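Local coordinates for protein lombricine kinase (Urechis caupo, PDB 3JPZ) that probably transfers a phosphoryl group reversibly between ATP and the guanidino compound lombricine, as a member of the ATP:guanido phosphotransferase family, at residues R138-V141 and E142-I145; V236-R239 and F240-L244. All coordinates share one frame; numbering follows the deposited sequence. Where two conformers were deposited one is given.

Contact 1 of 2, residues R138-V141 and E142-I145; sequences RREV and ERVI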
loop_
_atom_site.group_PDB
_atom_site.type_symbol
_atom_site.label_atom_id
_atom_site.label_comp_id
_atom_site.label_asym_id
_atom_site.label_seq_id
_atom_site.Cartn_x
_atom_site.Cartn_y
_atom_site.Cartn_z
ATOM N N ARG A 138 10.301 9.154 12.317
ATOM C CA ARG A 138 11.166 8.179 11.669
ATOM C C ARG A 138 12.568 8.726 11.532
ATOM O O ARG A 138 13.548 7.996 11.679
ATOM C CB ARG A 138 10.617 7.835 10.284
ATOM C CG ARG A 138 11.157 6.544 9.699
ATOM C CD ARG A 138 10.707 6.363 8.257
ATOM N NE ARG A 138 9.291 6.017 8.164
ATOM C CZ ARG A 138 8.338 6.809 7.677
ATOM N NH1 ARG A 138 8.622 8.015 7.208
ATOM N NH2 ARG A 138 7.089 6.380 7.649
ATOM N N ARG A 139 12.656 10.014 11.225
ATOM C CA ARG A 139 13.939 10.683 11.124
ATOM C C ARG A 139 14.606 10.724 12.487
ATOM O O ARG A 139 15.821 10.692 12.569
ATOM C CB ARG A 139 13.769 12.109 10.591
ATOM C CG ARG A 139 13.545 12.186 9.093
ATOM C CD ARG A 139 12.780 13.444 8.742
ATOM N NE ARG A 139 12.447 13.514 7.324
ATOM C CZ ARG A 139 11.809 14.535 6.765
ATOM N NH1 ARG A 139 11.436 15.575 7.509
ATOM N NH2 ARG A 139 11.549 14.515 5.465
ATOM N N GLU A 140 13.800 10.810 13.544
ATOM C CA GLU A 140 14.304 10.799 14.914
ATOM C C GLU A 140 14.833 9.417 15.292
ATOM O O GLU A 140 15.838 9.307 15.979
ATOM C CB GLU A 140 13.216 11.240 15.896
ATOM C CG GLU A 140 13.622 11.172 17.367
ATOM C CD GLU A 140 14.749 12.126 17.719
ATOM O OE1 GLU A 140 15.166 12.904 16.840
ATOM O OE2 GLU A 140 15.222 12.096 18.876
ATOM N N VAL A 141 14.157 8.359 14.853
ATOM C CA VAL A 141 14.718 7.020 15.001
ATOM C C VAL A 141 16.071 6.952 14.293
ATOM O O VAL A 141 17.082 6.593 14.898
ATOM C CB VAL A 141 13.813 5.921 14.411
ATOM C CG1 VAL A 141 14.523 4.595 14.488
ATOM C CG2 VAL A 141 12.495 5.849 15.147
ATOM N N GLU A 142 16.092 7.308 13.013
ATOM C CA GLU A 142 17.327 7.275 12.242
ATOM C C GLU A 142 18.420 8.105 12.912
ATOM O O GLU A 142 19.581 7.710 12.924
ATOM C CB GLU A 142 17.113 7.791 10.821
ATOM C CG GLU A 142 18.395 7.804 9.979
ATOM C CD GLU A 142 18.223 8.525 8.660
ATOM O OE1 GLU A 142 17.540 9.569 8.634
ATOM O OE2 GLU A 142 18.769 8.053 7.644
ATOM N N ARG A 143 18.057 9.256 13.465
ATOM C CA ARG A 143 19.056 10.137 14.043
ATOM C C ARG A 143 19.620 9.504 15.296
ATOM O O ARG A 143 20.829 9.444 15.484
ATOM C CB ARG A 143 18.472 11.498 14.391
ATOM C CG ARG A 143 19.510 12.431 14.992
ATOM C CD ARG A 143 18.952 13.811 15.288
ATOM N NE ARG A 143 18.120 13.821 16.487
ATOM C CZ ARG A 143 18.584 13.677 17.726
ATOM N NH1 ARG A 143 19.882 13.495 17.944
ATOM N NH2 ARG A 143 17.745 13.704 18.753
ATOM N N VAL A 144 18.728 9.032 16.154
ATOM C CA VAL A 144 19.116 8.436 17.419
ATOM C C VAL A 144 20.063 7.260 17.191
ATOM O O VAL A 144 21.147 7.205 17.762
ATOM C CB VAL A 144 17.870 7.980 18.204
ATOM C CG1 VAL A 144 18.252 7.121 19.391
ATOM C CG2 VAL A 144 17.064 9.194 18.656
ATOM N N ILE A 145 19.655 6.325 16.343
ATOM C CA ILE A 145 20.457 5.137 16.084
ATOM C C ILE A 145 21.784 5.499 15.411
ATOM O O ILE A 145 22.836 4.988 15.774
ATOM C CB ILE A 145 19.672 4.136 15.213
ATOM C CG1 ILE A 145 18.394 3.714 15.941
ATOM C CG2 ILE A 145 20.519 2.933 14.895
ATOM C CD1 ILE A 145 17.450 2.878 15.104
#
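Glu140 and Arg143 run alongside each other off the same side of the helix, one turn apart, and join in a salt bridge. Its straighter bond runs from Arg143 NE to Glu140 OE1, 3.1 Å, met on the syn side but from out of the carboxylate plane; Arg143 NH2 adds a weak bond to Glu140 OE2 at 3.0 Å. With the two planes 52° apart, the guanidinium meets the carboxylate askew, and the bonds made by NH2 are weak. Glu140 is brought to its partner by a bend at chi2 (64°), Arg143 by one at chi3 (76°). The carboxylate also reaches Val144, whose CG2 lies 3.4 Å from Glu140 OE2. Along the buried flank Val141 and Ile145 are neighbours, i to i+4, and press Val141 CG1 tightly against Ile145 CD1 at 3.4 Å; branched aliphatic chains suit a side turned to the protein interior. Beneath the side chains is the regular i to i+4 ladder of helix 135-149, for example Ile145 N to Val141 O at 3.0 Å. Ile145 and Glu142 pack on Ile216 of strand 212-216, part of the antiparallel sheet of the catalytic domain, and Glu142 is hydrogen-bonded to Tyr160. Arginine's length lets each bridge to a distant partner: the buried Arg138 pairs with Asp197, while the partly exposed Arg139 binds Asp200 and the carbonyl oxygens of Ala9 and Phe11 of the second subunit.

Contact 2 of 2, residues V236-R239 and F240-L244; sequences VFER and FGRGL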
loop_
_atom_site.group_PDB
_atom_site.type_symbol
_atom_site.label_atom_id
_atom_site.label_comp_id
_atom_site.label_asym_id
_atom_site.label_seq_id
_atom_site.Cartn_x
_atom_site.Cartn_y
_atom_site.Cartn_z
ATOM N N VAL A 236 30.031 -14.798 17.207
ATOM C CA VAL A 236 28.976 -14.018 16.570
ATOM C C VAL A 236 28.008 -13.458 17.597
ATOM O O VAL A 236 27.536 -12.324 17.476
ATOM C CB VAL A 236 28.169 -14.873 15.565
ATOM C CG1 VAL A 236 26.946 -14.099 15.086
ATOM C CG2 VAL A 236 29.037 -15.268 14.400
ATOM N N PHE A 237 27.716 -14.265 18.609
ATOM C CA PHE A 237 26.824 -13.865 19.680
ATOM C C PHE A 237 27.532 -12.835 20.561
ATOM O O PHE A 237 26.906 -11.907 21.066
ATOM C CB PHE A 237 26.423 -15.090 20.506
ATOM C CG PHE A 237 25.374 -14.812 21.554
ATOM C CD1 PHE A 237 24.202 -14.156 21.228
ATOM C CD2 PHE A 237 25.556 -15.240 22.860
ATOM C CE1 PHE A 237 23.236 -13.917 22.188
ATOM C CE2 PHE A 237 24.597 -15.004 23.825
ATOM C CZ PHE A 237 23.435 -14.343 23.489
ATOM N N GLU A 238 28.839 -13.010 20.741
ATOM C CA GLU A 238 29.612 -12.134 21.621
ATOM C C GLU A 238 29.586 -10.714 21.096
ATOM O O GLU A 238 29.429 -9.759 21.855
ATOM C CB GLU A 238 31.067 -12.606 21.720
ATOM C CG GLU A 238 31.894 -11.852 22.773
ATOM C CD GLU A 238 32.331 -10.450 22.339
ATOM O OE1 GLU A 238 32.505 -10.203 21.119
ATOM O OE2 GLU A 238 32.520 -9.596 23.237
ATOM N N ARG A 239 29.772 -10.587 19.790
ATOM C CA ARG A 239 29.741 -9.295 19.122
ATOM C C ARG A 239 28.315 -8.771 19.134
ATOM O O ARG A 239 28.071 -7.598 19.355
ATOM C CB ARG A 239 30.254 -9.441 17.686
ATOM C CG ARG A 239 30.002 -8.241 16.785
ATOM C CD ARG A 239 30.778 -8.364 15.477
ATOM N NE ARG A 239 32.221 -8.338 15.701
ATOM C CZ ARG A 239 33.022 -9.394 15.596
ATOM N NH1 ARG A 239 32.531 -10.580 15.253
ATOM N NH2 ARG A 239 34.322 -9.259 15.826
ATOM N N PHE A 240 27.377 -9.672 18.893
ATOM C CA PHE A 240 25.962 -9.359 18.899
ATOM C C PHE A 240 25.553 -8.615 20.175
ATOM O O PHE A 240 25.020 -7.510 20.122
ATOM C CB PHE A 240 25.204 -10.681 18.773
ATOM C CG PHE A 240 23.720 -10.547 18.751
ATOM C CD1 PHE A 240 23.053 -10.209 17.580
ATOM C CD2 PHE A 240 22.978 -10.818 19.889
ATOM C CE1 PHE A 240 21.669 -10.116 17.556
ATOM C CE2 PHE A 240 21.605 -10.728 19.868
ATOM C CZ PHE A 240 20.947 -10.372 18.695
ATOM N N GLY A 241 25.811 -9.229 21.323
ATOM C CA GLY A 241 25.432 -8.653 22.600
ATOM C C GLY A 241 26.282 -7.449 22.960
ATOM O O GLY A 241 25.800 -6.493 23.553
ATOM N N ARG A 242 27.558 -7.506 22.608
ATOM C CA ARG A 242 28.456 -6.388 22.851
ATOM C C ARG A 242 27.965 -5.162 22.087
ATOM O O ARG A 242 27.921 -4.055 22.623
ATOM C CB ARG A 242 29.877 -6.753 22.422
ATOM C CG ARG A 242 30.869 -5.607 22.532
ATOM C CD ARG A 242 32.295 -6.128 22.648
ATOM N NE ARG A 242 32.631 -7.057 21.572
ATOM C CZ ARG A 242 32.942 -6.685 20.336
ATOM N NH1 ARG A 242 32.949 -5.400 20.015
ATOM N NH2 ARG A 242 33.239 -7.597 19.420
ATOM N N GLY A 243 27.578 -5.372 20.836
ATOM C CA GLY A 243 27.090 -4.295 19.996
ATOM C C GLY A 243 25.763 -3.739 20.483
ATOM O O GLY A 243 25.558 -2.528 20.515
ATOM N N LEU A 244 24.855 -4.624 20.872
ATOM C CA LEU A 244 23.532 -4.189 21.274
ATOM C C LEU A 244 23.641 -3.309 22.509
ATOM O O LEU A 244 23.092 -2.209 22.542
ATOM C CB LEU A 244 22.636 -5.389 21.554
ATOM C CG LEU A 244 21.964 -6.000 20.319
ATOM C CD1 LEU A 244 21.421 -7.381 20.638
ATOM C CD2 LEU A 244 20.863 -5.094 19.789
#
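Arg242 grips the carboxylate of Glu238 side-on, one helical turn away. Arg242 NE donates to Glu238 OE2 at 3.0 Å, and Arg242 NH2 to Glu238 OE1 at 3.2 Å; NE also reaches OE1, which therefore accepts twice. All three bonds use syn lone pairs of the carboxylate, whose oxygens lie in the plane of the guanidinium, and the two groups share almost one plane. The glutamate chain folds at chi2 (-77°) and the arginine chain at chi3 (53°), which turns both charged ends to meet beside the helix; opposite charges on flexible chains suit this partly exposed side. Arg239 and Arg242 both pair with Asp155, which probably offsets their like charges. On another side of the helix, Phe237 and Phe240 each hold CG anti to the backbone N, and Phe237 CD1 meets Phe240 CD2 at 3.8 Å. The ring planes differ by little but are displaced, centroids 6.0 Å apart, and hardly overlap. Leu244 CD1 lies over one face of the Phe240 ring, near its rim. Phe240 and Leu244 suit a buried flank: both pack on strands 113-122 and 222-229, while Phe237 touches Ile118 and helix 333-355. This is an amphipathic helix lying against the antiparallel sheet of the phosphagen kinase catalytic domain.

Overall arrangement
Contact 1 comes first along the chain, on helix 135-149, and contact 2 follows on helix 233-252; their centres are 22 Å apart and their nearest atoms about 9 Å, so they do not touch. Both helices belong to the catalytic domain and pack against its eight-stranded antiparallel sheet, contact 1 on strand 212-216 and contact 2 on the adjacent strand 222-229 and its neighbour 113-122. Those last two strands carry Arg223, Arg117 and Arg119, which bind ADP in a structure of this protein; contact 2 packs directly on them, whereas in contact 1 the side chain of Ile145 is about 9 Å from that of Arg223. Contact 1 alone meets the second subunit, so it lies at the dimer interface.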